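Local structure of farnesyltransferase, putative (Trypanosoma cruzi, 3WCA) at residues Arg224-Lys229 against Leu250-Ala255; Leu147-Glu152 against Tyr157-His162. The protein probably condenses two molecules of farnesyl diphosphate into squalene, a magnesium-dependent reaction that consumes NAD(P)H and leads to lanosterol. The protein carries 1 engineered substitution. All coordinates share one frame; numbering follows the deposited sequence.

Contact 1 sets the short helix 224-227 against helix 243-258, contact 2 a loop against helix 154-179, and they lie side by side, with centres about 15 Å apart. Contact 1 touches through buried apolar side chains, though it lies about 19 Å from the centre of the chain; contact 2 is only partly buried but nearer the middle, at about 14 Å, and toward the magnesium. Its loop has charged side chains alongside a single inward-pointing valine, V151. The two are joined directly: R224 NE makes a salt bridge to E152 OE1 at 2.5 Å, E225 N probably hydrogen-bonds E152 O, and M253 CE lies 3.3 Å from Y157 OH.

Contact 1 of 2, residues Arg224-Lys229 against Leu250-Ala255; sequences REIWEK and LNAMVA
I226 alone carries the first segment onto A252 and M253, while its neighbours in and around the short helix 224-227 turn to other partners. R224, where this turn starts, folds against W227: its CA sits over one face of the indole, 3.2 Å above the plane and toward the rim, while indole CH2 lies over one face of the guanidinium. The arginine thus wraps round the ring from backbone to head group. E225 reaches out to the next element, and its OE1 accepts a hydrogen bond from the backbone N of K154. A carboxylate there, at the start of helix 154-179, is probably favoured by the amides of the first turn.

I226 then turns toward helix 243-258. With its CG2 anti to the backbone N (chi1 of CG1 -69°), that branch methyl meets both partners: CG2 is 4.0 Å from M253 SD and 4.1 Å from A252 CB. The CD1 methyl at the end of the other branch reaches the same sulfur at 4.2 Å, which puts M253 SD against both arms of the isoleucine. In M253, CG lies beside the backbone N and the chain bends at chi2 (-70°), which places the sulfur toward I226; a further bend at chi3 turns CE. The two side chains cross at a slant. This is ordinary van der Waals contact. W227 leads its ring off to the far side, toward L234, with a weak NE1 bond to W222 O.

Among its neighbours, the turn touches two helices: I226 meets K154 of helix 154-179 as well as helix 243-258. That second helix is backed elsewhere: L250 and M253 press on I206 of helix 191-207, and A255 meets R349, I350 and L353 of helix 347-362.

Contact 2 of 2, residues Leu147-Glu152 against Tyr157-His162; sequences LTRKVE and YDLYCH
R149 touches L159 across this contact with a guanidinium that is tied down by two carboxylates: NH1 makes a salt bridge to D156 OD2, and NH2 makes one to D145 OD2. The setting is a helix-loop-helix connection of the all-helical squalene/phytoene synthase fold, in which the chain leaving helix 126-147 folds back over the first turns of helix 154-179. D156, at the start of the second helix, does double duty, because its OD1 also accepts the backbone N of E152. One aspartate thereby fixes both the arginine and the end of the loop. With its head held at two points, R149 brings NH2 to 4.4 Å from L159 CD2, a slanting, marginal touch on the leucine methyl.

V151 makes the closer approach. Its CG1 stands anti to the backbone N (chi1 -179°), and this sends the methyl straight at the first turns of the helix, where it lies 3.4 Å from Y157 N and 3.5 Å from Y157 CA. The valine thus meets main chain more than side chain; D156 also lies beside it.

Y157 gives the valine only the base of its side chain, since the ring, with CG anti to the backbone N, heads off to pack on P223, on K202 and I205 of helix 191-207, and on D256 of helix 243-258. Y160, one turn further on, leans toward the loop without close contact; its ring meets F146 edge-to-face, and its OH hydrogen-bonds E71 OE2. Since E71 is a magnesium ligand in this structure, Y160 belongs to the second shell of the metal site, and the bond may help orient that carboxylate. Back at the loop, the nearest pair of side-chain carbons on the valine is V151 CG1 with Y157 CB, 3.9 Å apart.

Contact 1 of 2, residues Arg224-Lys229 against Leu250-Ala255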
loop_
_atom_site.group_PDB
_atom_site.type_symbol
_atom_site.label_atom_id
_atom_site.label_comp_id
_atom_site.label_asym_id
_atom_site.label_seq_id
_atom_site.Cartn_x
_atom_site.Cartn_y
_atom_site.Cartn_z
ATOM N N ARG A 224 -17.394 -8.144 2.256
ATOM C CA ARG A 224 -18.462 -9.055 2.650
ATOM C C ARG A 224 -18.564 -10.192 1.631
ATOM O O ARG A 224 -18.709 -11.355 1.996
ATOM C CB ARG A 224 -19.793 -8.298 2.721
ATOM C CG ARG A 224 -21.015 -9.179 2.967
ATOM C CD ARG A 224 -22.298 -8.364 2.899
ATOM N NE ARG A 224 -22.398 -7.438 4.019
ATOM C CZ ARG A 224 -22.774 -7.786 5.243
ATOM N NH1 ARG A 224 -23.099 -9.046 5.501
ATOM N NH2 ARG A 224 -22.807 -6.878 6.211
ATOM N N GLU A 225 -18.474 -9.854 0.351
ATOM C CA GLU A 225 -18.566 -10.864 -0.688
ATOM C C GLU A 225 -17.660 -12.051 -0.386
ATOM O O GLU A 225 -17.973 -13.179 -0.753
ATOM C CB GLU A 225 -18.203 -10.280 -2.058
ATOM C CG GLU A 225 -18.564 -11.213 -3.208
ATOM C CD GLU A 225 -18.120 -10.703 -4.570
ATOM O OE1 GLU A 225 -18.137 -9.475 -4.785
ATOM O OE2 GLU A 225 -17.772 -11.536 -5.435
ATOM N N ILE A 226 -16.543 -11.808 0.289
ATOM C CA ILE A 226 -15.634 -12.899 0.610
ATOM C C ILE A 226 -15.887 -13.506 1.993
ATOM O O ILE A 226 -15.959 -14.733 2.130
ATOM C CB ILE A 226 -14.138 -12.450 0.494
ATOM C CG1 ILE A 226 -13.796 -12.202 -0.975
ATOM C CG2 ILE A 226 -13.207 -13.512 1.085
ATOM C CD1 ILE A 226 -12.339 -11.828 -1.234
ATOM N N TRP A 227 -16.046 -12.678 3.019
ATOM C CA TRP A 227 -16.255 -13.249 4.338
ATOM C C TRP A 227 -17.633 -13.846 4.646
ATOM O O TRP A 227 -17.747 -14.695 5.537
ATOM C CB TRP A 227 -15.867 -12.256 5.448
ATOM C CG TRP A 227 -16.583 -10.928 5.496
ATOM C CD1 TRP A 227 -16.078 -9.715 5.118
ATOM C CD2 TRP A 227 -17.865 -10.660 6.080
ATOM N NE1 TRP A 227 -16.956 -8.713 5.440
ATOM C CE2 TRP A 227 -18.063 -9.264 6.029
ATOM C CE3 TRP A 227 -18.865 -11.466 6.642
ATOM C CZ2 TRP A 227 -19.224 -8.650 6.527
ATOM C CZ3 TRP A 227 -20.020 -10.855 7.137
ATOM C CH2 TRP A 227 -20.186 -9.460 7.073
ATOM N N GLU A 228 -18.670 -13.442 3.916
ATOM C CA GLU A 228 -20.006 -13.974 4.199
ATOM C C GLU A 228 -20.155 -15.460 3.866
ATOM O O GLU A 228 -21.187 -16.074 4.149
ATOM C CB GLU A 228 -21.078 -13.149 3.479
ATOM C CG GLU A 228 -21.229 -13.396 1.986
ATOM C CD GLU A 228 -22.303 -12.504 1.383
ATOM O OE1 GLU A 228 -23.290 -12.201 2.091
ATOM O OE2 GLU A 228 -22.174 -12.109 0.206
ATOM N N LYS A 229 -19.105 -16.033 3.287
ATOM C CA LYS A 229 -19.080 -17.442 2.921
ATOM C C LYS A 229 -18.583 -18.284 4.095
ATOM O O LYS A 229 -18.625 -19.519 4.047
ATOM C CB LYS A 229 -18.133 -17.672 1.740
ATOM C CG LYS A 229 -18.439 -16.887 0.473
ATOM C CD LYS A 229 -17.487 -17.330 -0.641
ATOM C CE LYS A 229 -17.842 -16.713 -1.994
ATOM N NZ LYS A 229 -17.680 -15.232 -2.004
ATOM N N LEU A 250 -9.318 -16.215 5.939
ATOM C CA LEU A 250 -7.995 -15.603 5.855
ATOM C C LEU A 250 -7.312 -16.157 4.611
ATOM O O LEU A 250 -6.709 -15.408 3.833
ATOM C CB LEU A 250 -7.155 -15.954 7.084
ATOM C CG LEU A 250 -5.621 -15.840 6.956
ATOM C CD1 LEU A 250 -5.243 -14.411 6.585
ATOM C CD2 LEU A 250 -4.945 -16.238 8.281
ATOM N N ASN A 251 -7.422 -17.469 4.405
ATOM C CA ASN A 251 -6.792 -18.081 3.238
ATOM C C ASN A 251 -7.402 -17.622 1.922
ATOM O O ASN A 251 -6.709 -17.535 0.912
ATOM C CB ASN A 251 -6.831 -19.611 3.339
ATOM C CG ASN A 251 -5.898 -20.130 4.405
ATOM O OD1 ASN A 251 -5.008 -19.404 4.860
ATOM N ND2 ASN A 251 -6.087 -21.385 4.815
ATOM N N ALA A 252 -8.695 -17.322 1.937
ATOM C CA ALA A 252 -9.373 -16.850 0.731
ATOM C C ALA A 252 -8.910 -15.429 0.442
ATOM O O ALA A 252 -8.872 -14.999 -0.708
ATOM C CB ALA A 252 -10.894 -16.874 0.920
ATOM N N MET A 253 -8.559 -14.693 1.486
ATOM C CA MET A 253 -8.091 -13.331 1.277
ATOM C C MET A 253 -6.721 -13.398 0.608
ATOM O O MET A 253 -6.452 -12.678 -0.356
ATOM C CB MET A 253 -8.005 -12.590 2.603
ATOM C CG MET A 253 -9.366 -12.292 3.220
ATOM S SD MET A 253 -10.344 -11.031 2.341
ATOM C CE MET A 253 -9.310 -9.582 2.572
ATOM N N VAL A 254 -5.872 -14.287 1.115
ATOM C CA VAL A 254 -4.536 -14.477 0.570
ATOM C C VAL A 254 -4.651 -14.826 -0.919
ATOM O O VAL A 254 -3.984 -14.217 -1.763
ATOM C CB VAL A 254 -3.799 -15.592 1.328
ATOM C CG1 VAL A 254 -2.489 -15.935 0.636
ATOM C CG2 VAL A 254 -3.518 -15.134 2.749
ATOM N N ALA A 255 -5.511 -15.796 -1.237
ATOM C CA ALA A 255 -5.721 -16.207 -2.625
ATOM C C ALA A 255 -6.078 -14.995 -3.470
ATOM O O ALA A 255 -5.636 -14.854 -4.605
ATOM C CB ALA A 255 -6.845 -17.244 -2.710
#

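Contact 2 of 2, residues Leu147-Glu152 against Tyr157-His162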
loop_
_atom_site.group_PDB
_atom_site.type_symbol
_atom_site.label_atom_id
_atom_site.label_comp_id
_atom_site.label_asym_id
_atom_site.label_seq_id
_atom_site.Cartn_x
_atom_site.Cartn_y
_atom_site.Cartn_z
ATOM N N LEU A 147 -16.312 6.983 2.248
ATOM C CA LEU A 147 -16.501 7.496 3.598
ATOM C C LEU A 147 -18.000 7.415 3.873
ATOM O O LEU A 147 -18.436 7.382 5.023
ATOM C CB LEU A 147 -16.035 8.946 3.712
ATOM C CG LEU A 147 -14.629 9.203 4.256
ATOM C CD1 LEU A 147 -14.378 10.698 4.275
ATOM C CD2 LEU A 147 -14.495 8.631 5.663
ATOM N N THR A 148 -18.777 7.360 2.792
ATOM C CA THR A 148 -20.227 7.292 2.883
ATOM C C THR A 148 -20.802 5.900 2.577
ATOM O O THR A 148 -21.999 5.758 2.312
ATOM C CB THR A 148 -20.881 8.352 1.946
ATOM O OG1 THR A 148 -22.306 8.190 1.958
ATOM C CG2 THR A 148 -20.360 8.214 0.520
ATOM N N ARG A 149 -19.954 4.873 2.610
ATOM C CA ARG A 149 -20.417 3.507 2.366
ATOM C C ARG A 149 -19.384 2.444 2.729
ATOM O O ARG A 149 -18.203 2.741 2.912
ATOM C CB ARG A 149 -20.840 3.318 0.909
ATOM C CG ARG A 149 -19.762 3.596 -0.112
ATOM C CD ARG A 149 -19.929 2.668 -1.307
ATOM N NE ARG A 149 -19.249 3.145 -2.506
ATOM C CZ ARG A 149 -18.899 2.359 -3.516
ATOM N NH1 ARG A 149 -19.162 1.059 -3.459
ATOM N NH2 ARG A 149 -18.297 2.869 -4.585
ATOM N N LYS A 150 -19.851 1.203 2.829
ATOM C CA LYS A 150 -19.000 0.073 3.178
ATOM C C LYS A 150 -18.376 -0.611 1.970
ATOM O O LYS A 150 -18.679 -0.290 0.818
ATOM C CB LYS A 150 -19.801 -0.983 3.949
ATOM C CG LYS A 150 -19.896 -0.777 5.452
ATOM C CD LYS A 150 -21.129 0.006 5.846
ATOM C CE LYS A 150 -21.251 0.087 7.361
ATOM N NZ LYS A 150 -22.504 0.774 7.783
ATOM N N VAL A 151 -17.496 -1.564 2.252
ATOM C CA VAL A 151 -16.851 -2.342 1.207
ATOM C C VAL A 151 -17.598 -3.663 1.224
ATOM O O VAL A 151 -17.283 -4.564 2.002
ATOM C CB VAL A 151 -15.357 -2.596 1.513
ATOM C CG1 VAL A 151 -14.725 -3.390 0.376
ATOM C CG2 VAL A 151 -14.632 -1.279 1.703
ATOM N N GLU A 152 -18.606 -3.775 0.373
ATOM C CA GLU A 152 -19.402 -4.990 0.338
ATOM C C GLU A 152 -18.879 -6.039 -0.639
ATOM O O GLU A 152 -18.731 -7.210 -0.288
ATOM C CB GLU A 152 -20.856 -4.645 -0.009
ATOM C CG GLU A 152 -21.540 -3.682 0.969
ATOM C CD GLU A 152 -21.604 -4.222 2.395
ATOM O OE1 GLU A 152 -21.937 -5.414 2.572
ATOM O OE2 GLU A 152 -21.335 -3.451 3.344
ATOM N N TYR A 157 -13.824 -3.735 -2.881
ATOM C CA TYR A 157 -12.506 -3.967 -2.282
ATOM C C TYR A 157 -11.420 -3.468 -3.240
ATOM O O TYR A 157 -10.602 -2.629 -2.877
ATOM C CB TYR A 157 -12.349 -5.467 -1.992
ATOM C CG TYR A 157 -11.050 -5.925 -1.334
ATOM C CD1 TYR A 157 -10.476 -5.222 -0.264
ATOM C CD2 TYR A 157 -10.458 -7.131 -1.714
ATOM C CE1 TYR A 157 -9.349 -5.724 0.413
ATOM C CE2 TYR A 157 -9.337 -7.637 -1.049
ATOM C CZ TYR A 157 -8.790 -6.935 0.014
ATOM O OH TYR A 157 -7.704 -7.473 0.683
ATOM N N ASP A 158 -11.437 -3.978 -4.470
ATOM C CA ASP A 158 -10.484 -3.579 -5.499
ATOM C C ASP A 158 -10.489 -2.087 -5.802
ATOM O O ASP A 158 -9.428 -1.473 -5.933
ATOM C CB ASP A 158 -10.757 -4.345 -6.789
ATOM C CG ASP A 158 -10.170 -5.734 -6.765
ATOM O OD1 ASP A 158 -9.998 -6.285 -5.664
ATOM O OD2 ASP A 158 -9.886 -6.279 -7.843
ATOM N N LEU A 159 -11.673 -1.492 -5.920
ATOM C CA LEU A 159 -11.743 -0.071 -6.232
ATOM C C LEU A 159 -11.206 0.779 -5.089
ATOM O O LEU A 159 -10.492 1.756 -5.323
ATOM C CB LEU A 159 -13.180 0.345 -6.586
ATOM C CG LEU A 159 -13.392 1.807 -7.015
ATOM C CD1 LEU A 159 -12.593 2.101 -8.294
ATOM C CD2 LEU A 159 -14.905 2.077 -7.229
ATOM N N TYR A 160 -11.538 0.414 -3.855
ATOM C CA TYR A 160 -11.043 1.173 -2.711
ATOM C C TYR A 160 -9.508 1.082 -2.641
ATOM O O TYR A 160 -8.840 2.064 -2.311
ATOM C CB TYR A 160 -11.652 0.667 -1.395
ATOM C CG TYR A 160 -11.129 1.406 -0.180
ATOM C CD1 TYR A 160 -11.599 2.679 0.143
ATOM C CD2 TYR A 160 -10.115 0.857 0.613
ATOM C CE1 TYR A 160 -11.067 3.393 1.225
ATOM C CE2 TYR A 160 -9.576 1.558 1.693
ATOM C CZ TYR A 160 -10.054 2.826 1.992
ATOM O OH TYR A 160 -9.513 3.530 3.046
ATOM N N CYS A 161 -8.964 -0.097 -2.939
ATOM C CA CYS A 161 -7.522 -0.289 -2.927
ATOM C C CYS A 161 -6.907 0.586 -4.008
ATOM O O CYS A 161 -5.817 1.136 -3.831
ATOM C CB CYS A 161 -7.156 -1.765 -3.168
ATOM S SG CYS A 161 -7.457 -2.830 -1.725
ATOM N N HIS A 162 -7.617 0.711 -5.126
ATOM C CA HIS A 162 -7.158 1.535 -6.239
ATOM C C HIS A 162 -6.996 2.984 -5.789
ATOM O O HIS A 162 -5.954 3.600 -6.018
ATOM C CB HIS A 162 -8.160 1.463 -7.399
ATOM C CG HIS A 162 -7.964 2.520 -8.440
ATOM N ND1 HIS A 162 -6.891 2.524 -9.304
ATOM C CD2 HIS A 162 -8.700 3.617 -8.745
ATOM C CE1 HIS A 162 -6.974 3.579 -10.099
ATOM N NE2 HIS A 162 -8.062 4.258 -9.779
#